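Local coordinates for protein mosquitocidal toxin (Bacillus sphaericus, PDB 2CB4) that probably transfers ADP-ribose from NAD to protein targets, as the catalytic domain of a larger mosquitocidal toxin, at residues G185-R188 with P189-R193; G160-I164 with N165-S169; T109-L112 with N113-T117. The protein carries 1 engineered substitution. One frame throughout, in Å; residues are numbered along the deposited sequence.

Interaction 1 (G185-R188 with P189-R193); sequences GGIR and PEFIR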
ATOM      1  N   GLY A 185      21.655  12.045 -22.437  1.00 27.59           N
ATOM      2  CA  GLY A 185      20.211  12.154 -22.637  1.00 26.33           C
ATOM      3  C   GLY A 185      19.655  11.164 -23.678  1.00 29.04           C
ATOM      4  O   GLY A 185      18.447  11.114 -23.908  1.00 28.08           O
ATOM      5  N   GLY A 186      20.528  10.395 -24.325  1.00 25.35           N
ATOM      6  CA  GLY A 186      20.080   9.417 -25.304  1.00 25.10           C
ATOM      7  C   GLY A 186      19.815   9.973 -26.699  1.00 30.39           C
ATOM      8  O   GLY A 186      20.229  11.087 -27.034  1.00 31.46           O
ATOM      9  N   ILE A 187      19.123   9.165 -27.500  1.00 25.32           N
ATOM     10  CA  ILE A 187      18.821   9.442 -28.891  1.00 23.31           C
ATOM     11  C   ILE A 187      17.348   9.144 -29.226  1.00 28.02           C
ATOM     12  O   ILE A 187      16.870   8.038 -29.013  1.00 27.22           O
ATOM     13  CB  ILE A 187      19.714   8.503 -29.754  1.00 25.05           C
ATOM     14  CG1 ILE A 187      21.179   8.614 -29.309  1.00 24.70           C
ATOM     15  CG2 ILE A 187      19.513   8.718 -31.268  1.00 23.15           C
ATOM     16  CD1 ILE A 187      22.080   7.498 -29.822  1.00 24.56           C
ATOM     17  N   ARG A 188      16.642  10.127 -29.780  1.00 24.20           N
ATOM     18  CA  ARG A 188      15.247   9.944 -30.172  1.00 23.02           C
ATOM     19  C   ARG A 188      15.135   9.024 -31.398  1.00 27.84           C
ATOM     20  O   ARG A 188      16.066   8.934 -32.190  1.00 27.94           O
ATOM     21  CB  ARG A 188      14.626  11.304 -30.413  1.00 19.99           C
ATOM     22  CG  ARG A 188      14.554  12.106 -29.104  1.00 19.72           C
ATOM     23  CD  ARG A 188      13.668  13.342 -29.250  1.00 22.21           C
ATOM     24  NE  ARG A 188      14.036  14.169 -30.407  1.00 25.48           N
ATOM     25  CZ  ARG A 188      14.968  15.121 -30.398  1.00 36.62           C
ATOM     26  NH1 ARG A 188      15.663  15.360 -29.301  1.00 21.00           N
ATOM     27  NH2 ARG A 188      15.221  15.828 -31.488  1.00 24.81           N
ATOM     28  N   PRO A 189      14.001   8.328 -31.554  1.00 23.86           N
ATOM     29  CA  PRO A 189      13.856   7.362 -32.660  1.00 21.96           C
ATOM     30  C   PRO A 189      13.969   7.900 -34.078  1.00 27.89           C
ATOM     31  O   PRO A 189      14.300   7.153 -35.021  1.00 28.28           O
ATOM     32  CB  PRO A 189      12.467   6.737 -32.400  1.00 22.34           C
ATOM     33  CG  PRO A 189      11.739   7.736 -31.556  1.00 24.56           C
ATOM     34  CD  PRO A 189      12.780   8.389 -30.708  1.00 21.15           C
ATOM     35  N   GLU A 190      13.670   9.179 -34.266  1.00 25.28           N
ATOM     36  CA  GLU A 190      13.751   9.764 -35.620  1.00 24.42           C
ATOM     37  C   GLU A 190      15.186   9.837 -36.166  1.00 26.77           C
ATOM     38  O   GLU A 190      15.390  10.082 -37.336  1.00 27.07           O
ATOM     39  CB  GLU A 190      13.010  11.114 -35.711  1.00 25.49           C
ATOM     40  CG  GLU A 190      13.613  12.249 -34.868  1.00 25.82           C
ATOM     41  CD  GLU A 190      12.995  12.367 -33.506  1.00 42.30           C
ATOM     42  OE1 GLU A 190      12.440  11.361 -33.015  1.00 31.35           O
ATOM     43  OE2 GLU A 190      13.083  13.474 -32.915  1.00 34.52           O
ATOM     44  N   PHE A 191      16.172   9.582 -35.312  1.00 23.73           N
ATOM     45  CA  PHE A 191      17.590   9.567 -35.703  1.00 22.87           C
ATOM     46  C   PHE A 191      18.111   8.141 -35.966  1.00 28.12           C
ATOM     47  O   PHE A 191      19.305   7.943 -36.224  1.00 28.71           O
ATOM     48  CB  PHE A 191      18.420  10.239 -34.612  1.00 23.77           C
ATOM     49  CG  PHE A 191      18.019  11.668 -34.385  1.00 24.12           C
ATOM     50  CD1 PHE A 191      17.993  12.564 -35.476  1.00 25.23           C
ATOM     51  CD2 PHE A 191      17.599  12.111 -33.138  1.00 22.94           C
ATOM     52  CE1 PHE A 191      17.577  13.880 -35.297  1.00 24.61           C
ATOM     53  CE2 PHE A 191      17.181  13.417 -32.962  1.00 25.34           C
ATOM     54  CZ  PHE A 191      17.150  14.307 -34.054  1.00 22.69           C
ATOM     55  N   ILE A 192      17.214   7.158 -35.878  1.00 23.73           N
ATOM     56  CA  ILE A 192      17.562   5.756 -36.087  1.00 22.64           C
ATOM     57  C   ILE A 192      16.962   5.357 -37.413  1.00 26.84           C
ATOM     58  O   ILE A 192      15.738   5.303 -37.576  1.00 26.41           O
ATOM     59  CB  ILE A 192      17.076   4.847 -34.908  1.00 24.36           C
ATOM     60  CG1 ILE A 192      17.344   5.544 -33.558  1.00 23.32           C
ATOM     61  CG2 ILE A 192      17.735   3.472 -34.982  1.00 22.83           C
ATOM     62  CD1 ILE A 192      16.830   4.777 -32.331  1.00 22.67           C
ATOM     63  N   ARG A 193      17.839   5.146 -38.386  1.00 23.71           N
ATOM     64  CA  ARG A 193      17.398   4.846 -39.730  1.00 23.56           C
ATOM     65  C   ARG A 193      16.974   3.417 -40.004  1.00 27.11           C
ATOM     66  O   ARG A 193      16.036   3.166 -40.750  1.00 26.26           O
ATOM     67  CB  ARG A 193      18.471   5.264 -40.762  1.00 22.11           C
ATOM     68  CG  ARG A 193      17.918   5.111 -42.206  1.00 26.39           C
ATOM     69  CD  ARG A 193      18.721   5.882 -43.209  1.00 30.20           C
ATOM     70  NE  ARG A 193      19.965   5.192 -43.505  1.00 35.06           N
ATOM     71  CZ  ARG A 193      20.873   5.617 -44.370  1.00 41.36           C
ATOM     72  NH1 ARG A 193      20.668   6.726 -45.041  1.00 29.92           N
ATOM     73  NH2 ARG A 193      21.987   4.925 -44.568  1.00 26.67           N
TER
HETATM   74  O   HOH W   1      13.609  15.807 -33.850  1.00 23.87           O

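Interaction 2 (G160-I164 with N165-S169); sequences GGIDI and NASFS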
ATOM      1  N   GLY A 160      25.039  16.067 -32.833  1.00 31.11           N
ATOM      2  CA  GLY A 160      25.801  16.042 -31.601  1.00 29.64           C
ATOM      3  C   GLY A 160      26.558  14.788 -31.253  1.00 31.00           C
ATOM      4  O   GLY A 160      27.014  14.020 -32.115  1.00 29.94           O
ATOM      5  N   GLY A 161      26.707  14.620 -29.945  1.00 28.57           N
ATOM      6  CA  GLY A 161      27.438  13.520 -29.367  1.00 29.06           C
ATOM      7  C   GLY A 161      28.850  13.988 -28.972  1.00 35.05           C
ATOM      8  O   GLY A 161      29.423  14.856 -29.620  1.00 36.00           O
ATOM      9  N   ILE A 162      29.392  13.391 -27.911  1.00 31.00           N
ATOM     10  CA  ILE A 162      30.746  13.665 -27.431  1.00 28.35           C
ATOM     11  C   ILE A 162      31.676  12.674 -28.092  1.00 32.73           C
ATOM     12  O   ILE A 162      31.447  11.469 -28.033  1.00 32.33           O
ATOM     13  CB  ILE A 162      30.840  13.429 -25.927  1.00 28.92           C
ATOM     14  CG1 ILE A 162      29.787  14.250 -25.191  1.00 27.48           C
ATOM     15  CG2 ILE A 162      32.230  13.683 -25.425  1.00 27.83           C
ATOM     16  CD1 ILE A 162      29.644  13.802 -23.714  1.00 25.34           C
ATOM     17  N   ASP A 163      32.719  13.178 -28.744  1.00 31.59           N
ATOM     18  CA  ASP A 163      33.727  12.329 -29.401  1.00 31.42           C
ATOM     19  C   ASP A 163      34.715  11.920 -28.303  1.00 38.15           C
ATOM     20  O   ASP A 163      35.610  12.680 -27.925  1.00 40.76           O
ATOM     21  CB  ASP A 163      34.450  13.128 -30.476  1.00 32.77           C
ATOM     22  CG  ASP A 163      35.436  12.286 -31.261  1.00 43.40           C
ATOM     23  OD1 ASP A 163      36.058  11.373 -30.673  1.00 43.53           O
ATOM     24  OD2 ASP A 163      35.574  12.524 -32.477  1.00 52.02           O
ATOM     25  N   ILE A 164      34.520  10.729 -27.753  1.00 33.55           N
ATOM     26  CA  ILE A 164      35.316  10.241 -26.631  1.00 31.69           C
ATOM     27  C   ILE A 164      36.827  10.185 -26.860  1.00 37.09           C
ATOM     28  O   ILE A 164      37.612  10.661 -26.049  1.00 37.21           O
ATOM     29  CB  ILE A 164      34.759   8.863 -26.105  1.00 32.49           C
ATOM     30  CG1 ILE A 164      33.308   9.021 -25.611  1.00 31.55           C
ATOM     31  CG2 ILE A 164      35.698   8.246 -25.040  1.00 29.08           C
ATOM     32  CD1 ILE A 164      33.123  10.055 -24.503  1.00 30.16           C
ATOM     33  N   ASN A 165      37.234   9.575 -27.953  1.00 34.40           N
ATOM     34  CA  ASN A 165      38.644   9.456 -28.231  1.00 35.06           C
ATOM     35  C   ASN A 165      39.358  10.817 -28.402  1.00 41.69           C
ATOM     36  O   ASN A 165      40.533  10.933 -28.091  1.00 43.12           O
ATOM     37  CB  ASN A 165      38.892   8.504 -29.411  1.00 31.83           C
ATOM     38  CG  ASN A 165      38.687   7.037 -29.035  1.00 43.51           C
ATOM     39  OD1 ASN A 165      38.385   6.711 -27.895  1.00 42.76           O
ATOM     40  ND2 ASN A 165      38.886   6.143 -29.990  1.00 35.66           N
ATOM     41  N   ALA A 166      38.628  11.839 -28.857  1.00 36.94           N
ATOM     42  CA  ALA A 166      39.172  13.184 -29.044  1.00 34.95           C
ATOM     43  C   ALA A 166      39.059  14.017 -27.765  1.00 40.41           C
ATOM     44  O   ALA A 166      39.559  15.130 -27.717  1.00 41.78           O
ATOM     45  CB  ALA A 166      38.449  13.899 -30.193  1.00 34.38           C
ATOM     46  N   SER A 167      38.380  13.500 -26.744  1.00 35.91           N
ATOM     47  CA  SER A 167      38.182  14.249 -25.501  1.00 34.79           C
ATOM     48  C   SER A 167      39.159  13.925 -24.398  1.00 40.93           C
ATOM     49  O   SER A 167      39.257  14.659 -23.416  1.00 40.85           O
ATOM     50  CB  SER A 167      36.774  14.013 -24.965  1.00 35.09           C
ATOM     51  OG  SER A 167      35.818  14.318 -25.942  1.00 38.91           O
ATOM     52  N   PHE A 168      39.841  12.797 -24.523  1.00 39.89           N
ATOM     53  CA  PHE A 168      40.761  12.362 -23.490  1.00 41.25           C
ATOM     54  C   PHE A 168      42.143  12.019 -24.010  1.00 53.59           C
ATOM     55  O   PHE A 168      42.300  11.472 -25.127  1.00 53.45           O
ATOM     56  CB  PHE A 168      40.198  11.124 -22.772  1.00 41.75           C
ATOM     57  CG  PHE A 168      38.879  11.361 -22.117  1.00 41.20           C
ATOM     58  CD1 PHE A 168      38.801  12.064 -20.927  1.00 43.02           C
ATOM     59  CD2 PHE A 168      37.708  10.915 -22.712  1.00 41.05           C
ATOM     60  CE1 PHE A 168      37.571  12.316 -20.329  1.00 43.66           C
ATOM     61  CE2 PHE A 168      36.474  11.166 -22.127  1.00 43.01           C
ATOM     62  CZ  PHE A 168      36.400  11.862 -20.933  1.00 41.42           C
ATOM     63  N   SER A 169      43.145  12.301 -23.153  1.00 58.23           N
ATOM     64  CA  SER A 169      44.564  12.005 -23.395  1.00 61.41           C
ATOM     65  C   SER A 169      44.671  10.486 -23.358  1.00 69.53           C
ATOM     66  O   SER A 169      44.173   9.854 -22.449  1.00 67.97           O
ATOM     67  CB  SER A 169      45.466  12.600 -22.287  1.00 67.71           C
ATOM     68  OG  SER A 169      44.866  13.707 -21.604  1.00 79.82           O
TER
HETATM   69  O   HOH W   2      35.811   8.075 -30.161  1.00 38.35           O

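Interaction 3 (T109-L112 with N113-T117); sequences THLL and NYLRT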
ATOM      1  N   THR A 109      25.911  11.741 -14.025  1.00 38.12           N
ATOM      2  CA  THR A 109      26.650  12.517 -15.030  1.00 37.57           C
ATOM      3  C   THR A 109      28.128  12.238 -15.029  1.00 40.25           C
ATOM      4  O   THR A 109      28.872  12.868 -15.752  1.00 40.62           O
ATOM      5  CB  THR A 109      26.433  14.049 -14.860  1.00 42.32           C
ATOM      6  OG1 THR A 109      26.724  14.430 -13.506  1.00 46.60           O
ATOM      7  CG2 THR A 109      24.989  14.403 -15.162  1.00 34.84           C
ATOM      8  N   HIS A 110      28.551  11.271 -14.225  1.00 36.26           N
ATOM      9  CA  HIS A 110      29.951  10.923 -14.153  1.00 35.93           C
ATOM     10  C   HIS A 110      30.439  10.163 -15.379  1.00 38.87           C
ATOM     11  O   HIS A 110      30.481   8.931 -15.416  1.00 40.49           O
ATOM     12  CB  HIS A 110      30.284  10.202 -12.848  1.00 37.69           C
ATOM     13  CG  HIS A 110      31.742  10.197 -12.537  1.00 43.06           C
ATOM     14  ND1 HIS A 110      32.237  10.245 -11.244  1.00 45.88           N
ATOM     15  CD2 HIS A 110      32.833  10.179 -13.355  1.00 45.68           C
ATOM     16  CE1 HIS A 110      33.564  10.233 -11.282  1.00 45.23           C
ATOM     17  NE2 HIS A 110      33.948  10.201 -12.550  1.00 45.59           N
ATOM     18  N   LEU A 111      30.842  10.930 -16.386  1.00 33.10           N
ATOM     19  CA  LEU A 111      31.307  10.395 -17.654  1.00 31.96           C
ATOM     20  C   LEU A 111      32.428   9.376 -17.635  1.00 38.22           C
ATOM     21  O   LEU A 111      32.352   8.359 -18.323  1.00 38.90           O
ATOM     22  CB  LEU A 111      31.596  11.524 -18.650  1.00 31.17           C
ATOM     23  CG  LEU A 111      31.977  11.082 -20.072  1.00 34.38           C
ATOM     24  CD1 LEU A 111      30.868  10.231 -20.685  1.00 33.15           C
ATOM     25  CD2 LEU A 111      32.262  12.297 -20.931  1.00 34.05           C
ATOM     26  N   LEU A 112      33.492   9.650 -16.889  1.00 36.64           N
ATOM     27  CA  LEU A 112      34.632   8.718 -16.832  1.00 36.62           C
ATOM     28  C   LEU A 112      34.278   7.405 -16.150  1.00 38.36           C
ATOM     29  O   LEU A 112      34.730   6.355 -16.580  1.00 38.33           O
ATOM     30  CB  LEU A 112      35.857   9.364 -16.165  1.00 37.03           C
ATOM     31  CG  LEU A 112      36.710  10.217 -17.119  1.00 41.62           C
ATOM     32  CD1 LEU A 112      37.749  11.005 -16.326  1.00 41.64           C
ATOM     33  CD2 LEU A 112      37.368   9.383 -18.227  1.00 40.81           C
ATOM     34  N   ASN A 113      33.424   7.456 -15.134  1.00 30.87           N
ATOM     35  CA  ASN A 113      33.023   6.258 -14.455  1.00 32.73           C
ATOM     36  C   ASN A 113      32.115   5.445 -15.342  1.00 40.51           C
ATOM     37  O   ASN A 113      32.187   4.194 -15.375  1.00 40.41           O
ATOM     38  CB  ASN A 113      32.307   6.573 -13.151  1.00 34.60           C
ATOM     39  CG  ASN A 113      33.250   6.754 -12.009  1.00 50.93           C
ATOM     40  OD1 ASN A 113      34.505   6.665 -12.149  1.00 46.69           O
ATOM     41  ND2 ASN A 113      32.696   7.027 -10.870  1.00 43.71           N
ATOM     42  N   TYR A 114      31.272   6.176 -16.073  1.00 35.66           N
ATOM     43  CA  TYR A 114      30.334   5.532 -16.975  1.00 34.10           C
ATOM     44  C   TYR A 114      31.092   4.680 -18.013  1.00 33.20           C
ATOM     45  O   TYR A 114      30.850   3.503 -18.184  1.00 31.03           O
ATOM     46  CB  TYR A 114      29.347   6.554 -17.567  1.00 35.41           C
ATOM     47  CG  TYR A 114      28.761   6.057 -18.796  1.00 36.43           C
ATOM     48  CD1 TYR A 114      27.738   5.112 -18.738  1.00 37.74           C
ATOM     49  CD2 TYR A 114      29.295   6.410 -20.057  1.00 36.13           C
ATOM     50  CE1 TYR A 114      27.251   4.532 -19.900  1.00 35.99           C
ATOM     51  CE2 TYR A 114      28.812   5.849 -21.201  1.00 36.52           C
ATOM     52  CZ  TYR A 114      27.787   4.886 -21.102  1.00 41.92           C
ATOM     53  OH  TYR A 114      27.240   4.371 -22.239  1.00 40.70           O
ATOM     54  N   LEU A 115      32.074   5.273 -18.646  1.00 30.39           N
ATOM     55  CA  LEU A 115      32.912   4.587 -19.648  1.00 29.25           C
ATOM     56  C   LEU A 115      33.797   3.479 -19.086  1.00 33.51           C
ATOM     57  O   LEU A 115      34.079   2.465 -19.719  1.00 33.81           O
ATOM     58  CB  LEU A 115      33.838   5.623 -20.307  1.00 28.57           C
ATOM     59  CG  LEU A 115      33.203   6.815 -21.029  1.00 29.88           C
ATOM     60  CD1 LEU A 115      34.337   7.820 -21.273  1.00 28.53           C
ATOM     61  CD2 LEU A 115      32.514   6.305 -22.382  1.00 24.69           C
ATOM     62  N   ARG A 116      34.359   3.719 -17.927  1.00 30.98           N
ATOM     63  CA  ARG A 116      35.228   2.739 -17.332  1.00 30.94           C
ATOM     64  C   ARG A 116      34.547   1.562 -16.654  1.00 32.16           C
ATOM     65  O   ARG A 116      35.106   0.463 -16.601  1.00 30.99           O
ATOM     66  CB  ARG A 116      36.127   3.424 -16.285  1.00 34.64           C
ATOM     67  CG  ARG A 116      37.225   2.472 -15.721  1.00 49.42           C
ATOM     68  CD  ARG A 116      38.217   3.197 -14.820  1.00 70.28           C
ATOM     69  NE  ARG A 116      38.973   4.235 -15.522  1.00 84.89           N
ATOM     70  CZ  ARG A 116      39.939   3.991 -16.406  1.00 93.70           C
ATOM     71  NH1 ARG A 116      40.271   2.730 -16.715  1.00 62.35           N
ATOM     72  NH2 ARG A 116      40.576   5.006 -16.989  1.00 84.72           N
ATOM     73  N   THR A 117      33.381   1.808 -16.071  1.00 28.43           N
ATOM     74  CA  THR A 117      32.696   0.796 -15.287  1.00 28.60           C
ATOM     75  C   THR A 117      31.316   0.380 -15.770  1.00 34.79           C
ATOM     76  O   THR A 117      30.795  -0.661 -15.326  1.00 34.79           O
ATOM     77  CB  THR A 117      32.507   1.298 -13.822  1.00 32.89           C
ATOM     78  OG1 THR A 117      31.419   2.221 -13.783  1.00 30.90           O
ATOM     79  CG2 THR A 117      33.754   1.988 -13.286  1.00 31.21           C
TER

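Interaction 1 (G185-R188 with P189-R193)
The ring edge of Phe-191 sits over one face of the Arg-188 guanidinium, CE2 lying 3.4 Å from NH2. With the two planes 67° apart, this is an edge of a ring on a flat cation rather than a parallel stack; the side chains themselves run side by side and point the same way. At the rim of the same guanidinium, Glu-190 OE2 accepts a hydrogen bond from Arg-188 NE, part of a salt bridge: the bond is 2.8 Å long and nearly straight, lying in the guanidinium plane but reaching the carboxylate from above its own plane. Glu-190 can double back to Arg-188 because its CG lies between the backbone N and the carbonyl carbon (chi1 66°) and the chain bends again at the next bond. That fold also sets its CG over the centre of the Phe-191 ring. A water joins the pair, accepting from Arg-188 NH2 at 2.9 Å and donating to Glu-190 OE2 at 2.6 Å.

The backbone supplies the frame. Pro-189 to Phe-191 form a single 3-10 turn, whose first bond runs from Phe-191 N to Arg-188 O (3.2 Å), in the loop that leads from strand 180-184 into strand 192-199. Ile-187 CG2 packs on Phe-191 CB at 3.8 Å.

Arg-188 NH1 donates to the carbonyls of Gln-25 and Ala-27, and the side chain also packs on Thr-117 of a second subunit. The charge of this buried guanidinium is probably balanced, at least in part, by the carboxylate; backbone oxygens and an aromatic edge should hold it in one orientation.

Interaction 2 (G160-I164 with N165-S169)
Asp-163 leaves strand 162-163 and the chain turns at once into a short helical turn, in which Ile-164 O accepts from Ser-167 N at 3.0 Å, and only weakly from Phe-168 N.

The first polar side chain is that of Asp-163. With CG anti to the backbone N (chi1 -176°), the carboxylate swings forward over the start of the helix, and OD1 accepts from Ala-166 N at 3.2 Å, the donor standing well above the carboxylate plane. The methyl of Ala-166 rests 3.5 Å from the same OD1. A water accepts from Asn-165 N at 3.0 Å and gives a weak bond to OD1, so that a second early amide is tied to the aspartate indirectly.

Ser-167 closes the turn from its far end. Its OG donates to Asp-163 O at 2.6 Å, again from above the carbonyl plane, while accepting from His-57 N. The side-chain amide of Asn-165 bonds elsewhere, OD1 to Asn-173 ND2 and ND2 to Pro-176 O.

Apolar groups gather on another side. Ile-164 and Phe-168 lie alongside each other, CG2 to CD2 at 4.1 Å, and the ring's CD2 also comes within 3.3 Å of Ile-164 O. Both side chains reach Leu-115 of helix 111-117, and Ile-164 further meets strand 180-184 at Thr-182 and at the engineered Gln-180.

A carboxylate at the N-cap, facing the amides of a first turn, should interact favourably with the helix dipole. In this ADP-ribosyltransferase-type domain it marks an N-capped strand-to-helix junction, where a short strand paired with 180-184 passes straight into one helical turn.

Interaction 3 (T109-L112 with N113-T117)
The side chain of Asn-113 leaves helix 111-117 with its CB set over a face of the His-110 ring, 3.8 Å from the ring centroid and 18° off the ring normal, a CH-pi contact. The next atom, CG, is anti to the carbonyl carbon (chi1 -86°), which lays the amide over the imidazole instead of along the helix. Amide and ring planes are only 10° apart and therefore stacked. At the tip, ND2 stands 3.2 Å above the ring plane, offset toward its rim, and donates outside the pair to Glu-107 OE1; OD1 lies over the imidazole too. Met-33 of a third subunit packs against this side chain, as Asp-34 of that subunit does against His-110.

His-110 occupies the N-cap position and is the centre of an inverse gamma turn, while its carbonyl starts the helix by accepting from Tyr-114 N at 2.9 Å, the donor lying nearly on the line of the C=O bond. The next steps follow the alpha-helical pattern: Leu-115 N to Leu-111 O at 3.1 Å, and Arg-116 N to Leu-112 O at 3.0 Å. Thr-117 finishes the series twice over, since its N and its OG1 (2.6 Å) both reach Asn-113 O, from opposite faces of the carbonyl plane.

On the inner side, Leu-111 CD1 lies 4.2 Å from both Tyr-114 CD2 and Leu-115 CG, a small apolar cluster. Beyond it Tyr-114 bonds through its OH to Ser-125 OG and sets its ring against Phe-123.

All this is consistent with a first turn steadied by stacking and an amide-carboxylate bond, with hydrophobic contacts on the inner side. The doubled grip on Asn-113 O should fix the last turn, so that each end is secured by side chains as well as backbone.

All three are local contacts along the chain, within the Scabin-like, ADP-ribosyltransferase-type part of the toxin, yet they differ in chemistry. Interactions 1 and 3 are buried; interaction 2 is partly buried, with Ala-166 at the surface. Interaction 1 relies on a salt bridge and a ring edge, whereas interactions 2 and 3 both begin helices, one with a capping carboxylate and the other with an imidazole-amide stack. These last two join directly: Phe-168 CE1 meets Leu-112 CD2 at 3.6 Å. They also share strand 180-184, where Ile-164 and Leu-115 both pack on Thr-182 and the engineered Gln-180. Interaction 1 follows that strand in sequence but stands about 8 Å from either, nearest atoms considered.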